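Local coordinates for protein deoxyribose-phosphate aldolase (Toxoplasma gondii, PDB 4EIV) that belongs to the deoxyribose-phosphate aldolase family and forms a dimer, each subunit folding as an eight-stranded beta/alpha barrel of the TIM type, at residues S43-C48 with Q72-S77; Q20-T25 with D248-M253. All coordinates share one frame; numbering follows the deposited sequence.

Overall arrangement
Both contacts lie in the outer shell of a TIM barrel, whose eight parallel strands run round the core in chain order. Interaction 1 (43-48 with 72-77) joins the helices that follow the first two strands, so its partners are near neighbours in sequence. Interaction 2 (20-25 with 248-253) brings the N-terminal helix, ahead of the first strand, against the helix after the seventh; the loop it closes contains interaction 1. Their centres are 28 Å apart and their nearest atoms about 14 Å, so the two do not touch. Interaction 2 borders the second subunit, whereas interaction 1 meets no other chain of the dimer.

Interaction 1 of 2, residues S43-C48 with Q72-S77; sequences SVAAVC and QELVKS
Leu-74 carries this contact alone from its side, its two methyl groups reaching across to Ala-45 and Cys-48 on helix 41-52. Those residues are three apart, and so lie on one flank of the helix, one turn along from each other. The leucine straddles this pair: CD1 of Leu-74 meets CB of Ala-45 at 3.7 Å, and CD2 of Leu-74 lies the same 3.7 Å from CB of Cys-48. The second methyl also settles over the backbone, 3.9 Å from Ala-45 CA. Alanine suits this position because its small side chain lets the backbones close in, Ala-45 CA and Leu-74 CA being only 6.8 Å apart. Cysteine offers a slim, largely apolar arm, and its SG is 4.0 Å from Leu-74 CD2. With CG anti to the backbone N (chi1 -178°), the leucine sends its branch point out toward the neighbouring helix, where CD1 meets the alanine and CD2 lies between the cysteine and the alanine backbone.

This tight wedge is buried. Val-81 from a loop packs on both Leu-74 and Cys-48, and Ile-70, one turn earlier on helix 67-74, also touches Cys-48; Val-44 extends the apolar layer onto Phe-69 and Ile-70. The opposite character appears around the leucine in its own segment, where Gln-72, Glu-73, Lys-76 and Ser-77 are exposed and suited to water by their polar or charged ends. Beyond the leucine the backbone keeps turning, with Ser-77 N hydrogen-bonded to Leu-74 O at 3.0 Å. The contact thus has a buried, apolar inner side and a loose outer side of polar chains. Such packing between successive outer helices, each following a strand of the parallel barrel, belongs to the repeated beta-alpha architecture of the TIM barrel.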
loop_
_atom_site.group_PDB
_atom_site.type_symbol
_atom_site.label_atom_id
_atom_site.label_comp_id
_atom_site.label_asym_id
_atom_site.label_seq_id
_atom_site.Cartn_x
_atom_site.Cartn_y
_atom_site.Cartn_z
ATOM N N SER A 43 19.327 -17.097 19.999
ATOM C CA SER A 43 17.903 -16.752 19.889
ATOM C C SER A 43 17.705 -15.590 18.925
ATOM O O SER A 43 16.753 -15.586 18.133
ATOM C CB SER A 43 17.277 -16.452 21.252
ATOM O OG SER A 43 17.793 -15.264 21.817
ATOM N N VAL A 44 18.607 -14.611 18.986
ATOM C CA VAL A 44 18.535 -13.460 18.094
ATOM C C VAL A 44 18.765 -13.899 16.643
ATOM O O VAL A 44 18.037 -13.485 15.744
ATOM C CB VAL A 44 19.498 -12.328 18.538
ATOM C CG1 VAL A 44 19.587 -11.223 17.489
ATOM C CG2 VAL A 44 19.052 -11.763 19.881
ATOM N N ALA A 45 19.742 -14.776 16.424
ATOM C CA ALA A 45 20.004 -15.278 15.084
ATOM C C ALA A 45 18.770 -15.984 14.519
ATOM O O ALA A 45 18.426 -15.797 13.358
ATOM C CB ALA A 45 21.204 -16.234 15.088
ATOM N N ALA A 46 18.105 -16.797 15.342
ATOM C CA ALA A 46 16.940 -17.562 14.874
ATOM C C ALA A 46 15.811 -16.640 14.408
ATOM O O ALA A 46 15.205 -16.841 13.361
ATOM C CB ALA A 46 16.444 -18.515 15.966
ATOM N N VAL A 47 15.556 -15.605 15.187
ATOM C CA VAL A 47 14.519 -14.641 14.849
ATOM C C VAL A 47 14.892 -13.888 13.573
ATOM O O VAL A 47 14.063 -13.716 12.673
ATOM C CB VAL A 47 14.309 -13.660 16.020
ATOM C CG1 VAL A 47 13.488 -12.479 15.592
ATOM C CG2 VAL A 47 13.679 -14.389 17.203
ATOM N N CYS A 48 16.140 -13.437 13.500
ATOM C CA CYS A 48 16.618 -12.677 12.347
ATOM C C CYS A 48 16.557 -13.436 11.033
ATOM O O CYS A 48 16.269 -12.851 9.997
ATOM C CB CYS A 48 18.045 -12.170 12.569
ATOM S SG CYS A 48 18.137 -10.808 13.735
ATOM N N GLN A 72 27.550 -6.718 12.565
ATOM C CA GLN A 72 28.951 -7.033 12.256
ATOM C C GLN A 72 29.291 -8.504 12.189
ATOM O O GLN A 72 30.222 -8.886 11.481
ATOM C CB GLN A 72 29.888 -6.424 13.295
ATOM C CG GLN A 72 30.297 -4.997 13.051
ATOM C CD GLN A 72 31.541 -4.648 13.843
ATOM O OE1 GLN A 72 31.796 -5.223 14.909
ATOM N NE2 GLN A 72 32.328 -3.707 13.333
ATOM N N GLU A 73 28.571 -9.323 12.971
ATOM C CA GLU A 73 28.859 -10.766 13.112
ATOM C C GLU A 73 27.865 -11.727 12.452
ATOM O O GLU A 73 28.264 -12.513 11.597
ATOM C CB GLU A 73 29.009 -11.139 14.594
ATOM C CG GLU A 73 29.402 -12.603 14.813
ATOM C CD GLU A 73 29.706 -12.942 16.263
ATOM O OE1 GLU A 73 29.918 -12.014 17.075
ATOM O OE2 GLU A 73 29.745 -14.148 16.590
ATOM N N LEU A 74 26.588 -11.684 12.840
ATOM C CA LEU A 74 25.568 -12.556 12.234
ATOM C C LEU A 74 25.565 -12.513 10.707
ATOM O O LEU A 74 25.386 -13.545 10.051
ATOM C CB LEU A 74 24.185 -12.167 12.751
ATOM C CG LEU A 74 23.002 -13.012 12.262
ATOM C CD1 LEU A 74 23.191 -14.492 12.547
ATOM C CD2 LEU A 74 21.715 -12.490 12.910
ATOM N N VAL A 75 25.797 -11.321 10.160
ATOM C CA VAL A 75 25.813 -11.093 8.714
ATOM C C VAL A 75 26.858 -11.971 7.979
ATOM O O VAL A 75 26.696 -12.273 6.790
ATOM C CB VAL A 75 25.993 -9.570 8.410
ATOM C CG1 VAL A 75 27.386 -9.109 8.802
ATOM C CG2 VAL A 75 25.704 -9.255 6.941
ATOM N N LYS A 76 27.895 -12.412 8.696
ATOM C CA LYS A 76 28.913 -13.309 8.122
ATOM C C LYS A 76 28.351 -14.696 7.785
ATOM O O LYS A 76 28.835 -15.341 6.860
ATOM C CB LYS A 76 30.114 -13.474 9.065
ATOM C CG LYS A 76 30.876 -12.198 9.366
ATOM C CD LYS A 76 31.955 -12.473 10.408
ATOM C CE LYS A 76 32.709 -11.220 10.812
ATOM N NZ LYS A 76 33.696 -11.500 11.897
ATOM N N SER A 77 27.370 -15.180 8.546
ATOM C CA SER A 77 26.745 -16.479 8.260
ATOM C C SER A 77 25.367 -16.322 7.600
ATOM O O SER A 77 24.948 -17.173 6.816
ATOM C CB SER A 77 26.626 -17.306 9.542
ATOM O OG SER A 77 25.859 -16.637 10.525
#

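Interaction 2 of 2, residues Q20-T25 with D248-M253; sequences QFTSRT and DFLMQM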
loop_
_atom_site.group_PDB
_atom_site.type_symbol
_atom_site.label_atom_id
_atom_site.label_comp_id
_atom_site.label_asym_id
_atom_site.label_seq_id
_atom_site.Cartn_x
_atom_site.Cartn_y
_atom_site.Cartn_z
ATOM N N GLN A 20 -3.519 -15.437 2.481
ATOM C CA GLN A 20 -2.202 -15.236 1.875
ATOM C C GLN A 20 -1.921 -13.768 1.603
ATOM O O GLN A 20 -0.829 -13.295 1.905
ATOM C CB GLN A 20 -2.073 -16.075 0.604
ATOM C CG GLN A 20 -2.053 -17.580 0.884
ATOM C CD GLN A 20 -2.425 -18.439 -0.313
ATOM O OE1 GLN A 20 -2.922 -17.953 -1.322
ATOM N NE2 GLN A 20 -2.170 -19.738 -0.194
ATOM N N PHE A 21 -2.923 -13.037 1.116
ATOM C CA PHE A 21 -2.744 -11.614 0.847
ATOM C C PHE A 21 -2.579 -10.824 2.151
ATOM O O PHE A 21 -1.737 -9.943 2.267
ATOM C CB PHE A 21 -3.904 -11.043 0.014
ATOM C CG PHE A 21 -3.901 -9.546 -0.031
ATOM C CD1 PHE A 21 -2.854 -8.857 -0.602
ATOM C CD2 PHE A 21 -4.927 -8.824 0.564
ATOM C CE1 PHE A 21 -2.848 -7.457 -0.575
ATOM C CE2 PHE A 21 -4.927 -7.474 0.595
ATOM C CZ PHE A 21 -3.895 -6.775 0.048
ATOM N N THR A 22 -3.387 -11.158 3.138
ATOM C CA THR A 22 -3.310 -10.486 4.435
ATOM C C THR A 22 -1.958 -10.754 5.064
ATOM O O THR A 22 -1.323 -9.823 5.581
ATOM C CB THR A 22 -4.468 -10.932 5.353
ATOM O OG1 THR A 22 -5.694 -10.648 4.689
ATOM C CG2 THR A 22 -4.434 -10.207 6.707
ATOM N N SER A 23 -1.497 -12.003 5.012
ATOM C CA SER A 23 -0.177 -12.345 5.559
ATOM C C SER A 23 0.933 -11.561 4.865
ATOM O O SER A 23 1.818 -11.016 5.525
ATOM C CB SER A 23 0.103 -13.834 5.395
ATOM O OG SER A 23 -0.798 -14.622 6.146
ATOM N N ARG A 24 0.869 -11.494 3.535
ATOM C CA ARG A 24 1.890 -10.773 2.759
ATOM C C ARG A 24 1.929 -9.295 3.122
ATOM O O ARG A 24 2.990 -8.687 3.245
ATOM C CB ARG A 24 1.669 -10.959 1.260
ATOM C CG ARG A 24 2.684 -10.201 0.397
ATOM C CD ARG A 24 4.099 -10.705 0.601
ATOM N NE ARG A 24 5.101 -9.912 -0.104
ATOM C CZ ARG A 24 5.799 -8.913 0.422
ATOM N NH1 ARG A 24 5.580 -8.495 1.672
ATOM N NH2 ARG A 24 6.717 -8.314 -0.309
ATOM N N THR A 25 0.742 -8.720 3.276
ATOM C CA THR A 25 0.595 -7.345 3.691
ATOM C C THR A 25 1.217 -7.114 5.071
ATOM O O THR A 25 1.959 -6.165 5.278
ATOM C CB THR A 25 -0.901 -6.964 3.724
ATOM O OG1 THR A 25 -1.446 -7.016 2.396
ATOM C CG2 THR A 25 -1.100 -5.549 4.276
ATOM N N ASP A 248 -7.688 -7.485 12.377
ATOM C CA ASP A 248 -8.690 -6.532 12.839
ATOM C C ASP A 248 -8.088 -5.116 12.853
ATOM O O ASP A 248 -8.748 -4.134 12.501
ATOM C CB ASP A 248 -9.212 -6.907 14.236
ATOM C CG ASP A 248 -10.207 -8.052 14.221
ATOM O OD1 ASP A 248 -10.078 -8.964 15.056
ATOM O OD2 ASP A 248 -11.143 -8.034 13.397
ATOM N N PHE A 249 -6.830 -5.011 13.254
ATOM C CA PHE A 249 -6.178 -3.711 13.281
ATOM C C PHE A 249 -6.029 -3.071 11.898
ATOM O O PHE A 249 -6.059 -1.850 11.789
ATOM C CB PHE A 249 -4.837 -3.775 14.025
ATOM C CG PHE A 249 -4.973 -3.978 15.513
ATOM C CD1 PHE A 249 -5.548 -2.992 16.309
ATOM C CD2 PHE A 249 -4.497 -5.127 16.128
ATOM C CE1 PHE A 249 -5.661 -3.155 17.670
ATOM C CE2 PHE A 249 -4.592 -5.293 17.502
ATOM C CZ PHE A 249 -5.192 -4.323 18.282
ATOM N N LEU A 250 -5.816 -3.873 10.842
ATOM C CA LEU A 250 -5.733 -3.298 9.491
ATOM C C LEU A 250 -7.034 -2.609 9.123
ATOM O O LEU A 250 -7.020 -1.526 8.558
ATOM C CB LEU A 250 -5.420 -4.368 8.449
ATOM C CG LEU A 250 -4.045 -5.027 8.545
ATOM C CD1 LEU A 250 -3.936 -6.215 7.573
ATOM C CD2 LEU A 250 -2.967 -4.016 8.280
ATOM N N MET A 251 -8.158 -3.268 9.393
ATOM C CA MET A 251 -9.461 -2.682 9.107
ATOM C C MET A 251 -9.724 -1.440 9.935
ATOM O O MET A 251 -10.262 -0.447 9.420
ATOM C CB MET A 251 -10.572 -3.709 9.322
ATOM C CG MET A 251 -10.508 -4.855 8.337
ATOM S SD MET A 251 -10.683 -4.362 6.605
ATOM C CE MET A 251 -12.463 -4.148 6.457
ATOM N N GLN A 252 -9.352 -1.478 11.216
ATOM C CA GLN A 252 -9.484 -0.301 12.070
ATOM C C GLN A 252 -8.676 0.878 11.518
ATOM O O GLN A 252 -9.178 1.991 11.449
ATOM C CB GLN A 252 -9.030 -0.608 13.502
ATOM C CG GLN A 252 -9.141 0.589 14.428
ATOM C CD GLN A 252 -8.779 0.314 15.874
ATOM O OE1 GLN A 252 -8.195 -0.712 16.200
ATOM N NE2 GLN A 252 -9.139 1.244 16.756
ATOM N N MET A 253 -7.437 0.615 11.113
ATOM C CA MET A 253 -6.601 1.670 10.556
ATOM C C MET A 253 -7.219 2.269 9.286
ATOM O O MET A 253 -7.252 3.480 9.131
ATOM C CB MET A 253 -5.222 1.128 10.217
ATOM C CG MET A 253 -4.324 0.925 11.399
ATOM S SD MET A 253 -3.770 2.491 12.142
ATOM C CE MET A 253 -2.756 3.254 10.937
#
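Leu-250 faces Thr-22 and Thr-25 where the N-terminal helix 17-27 of this TIM barrel packs on helix 243-257, which follows the seventh strand. A single methyl does the touching: CD1 of Leu-250 lies 4.1 Å from CG2 of Thr-22 and 4.4 Å from CG2 of Thr-25. The contact is light, burying 92 Å², and the helices stand well apart, with Thr-22 CA 9.1 Å from Leu-250 CA. At this spacing a leucine on helix 243-257 is long enough to reach the threonine methyls. Leu-250 places CG anti to its carbonyl carbon (chi1 -66°) and then extends CD1 nearly straight on from CA (chi2 172°), putting that methyl foremost. The side chains of Thr-22 and Leu-250 run antiparallel as they pass, so the methyls touch alongside.

Threonine suits this face because it can present a methyl outward while its hydroxyl bonds back to its own helix. In both threonines OG1 folds back beside the backbone N, leaving CG2 to take the anti place and meet the leucine. Thr-22 OG1 bonds to the carbonyl of Tyr-18, one turn earlier, and Thr-25 OG1 to that of Phe-21. Leu-250 is further packed by Phe-29 from a loop, and Thr-22 by Ala-247. The second subunit of the dimer comes close as well: the ring of Phe-21 meets Phe-21 of that subunit with the planes nearly parallel, and Tyr-18 of that subunit packs on Thr-22.

On the Phe-21 ring, Thr-25 OG1 sits 3.3 Å above one face, displaced toward the rim. The same hydroxyl donates to Phe-21 O over 2.9 Å, rising 36° out of the carbonyl plane, while Thr-25 N bonds to that oxygen from the opposite face.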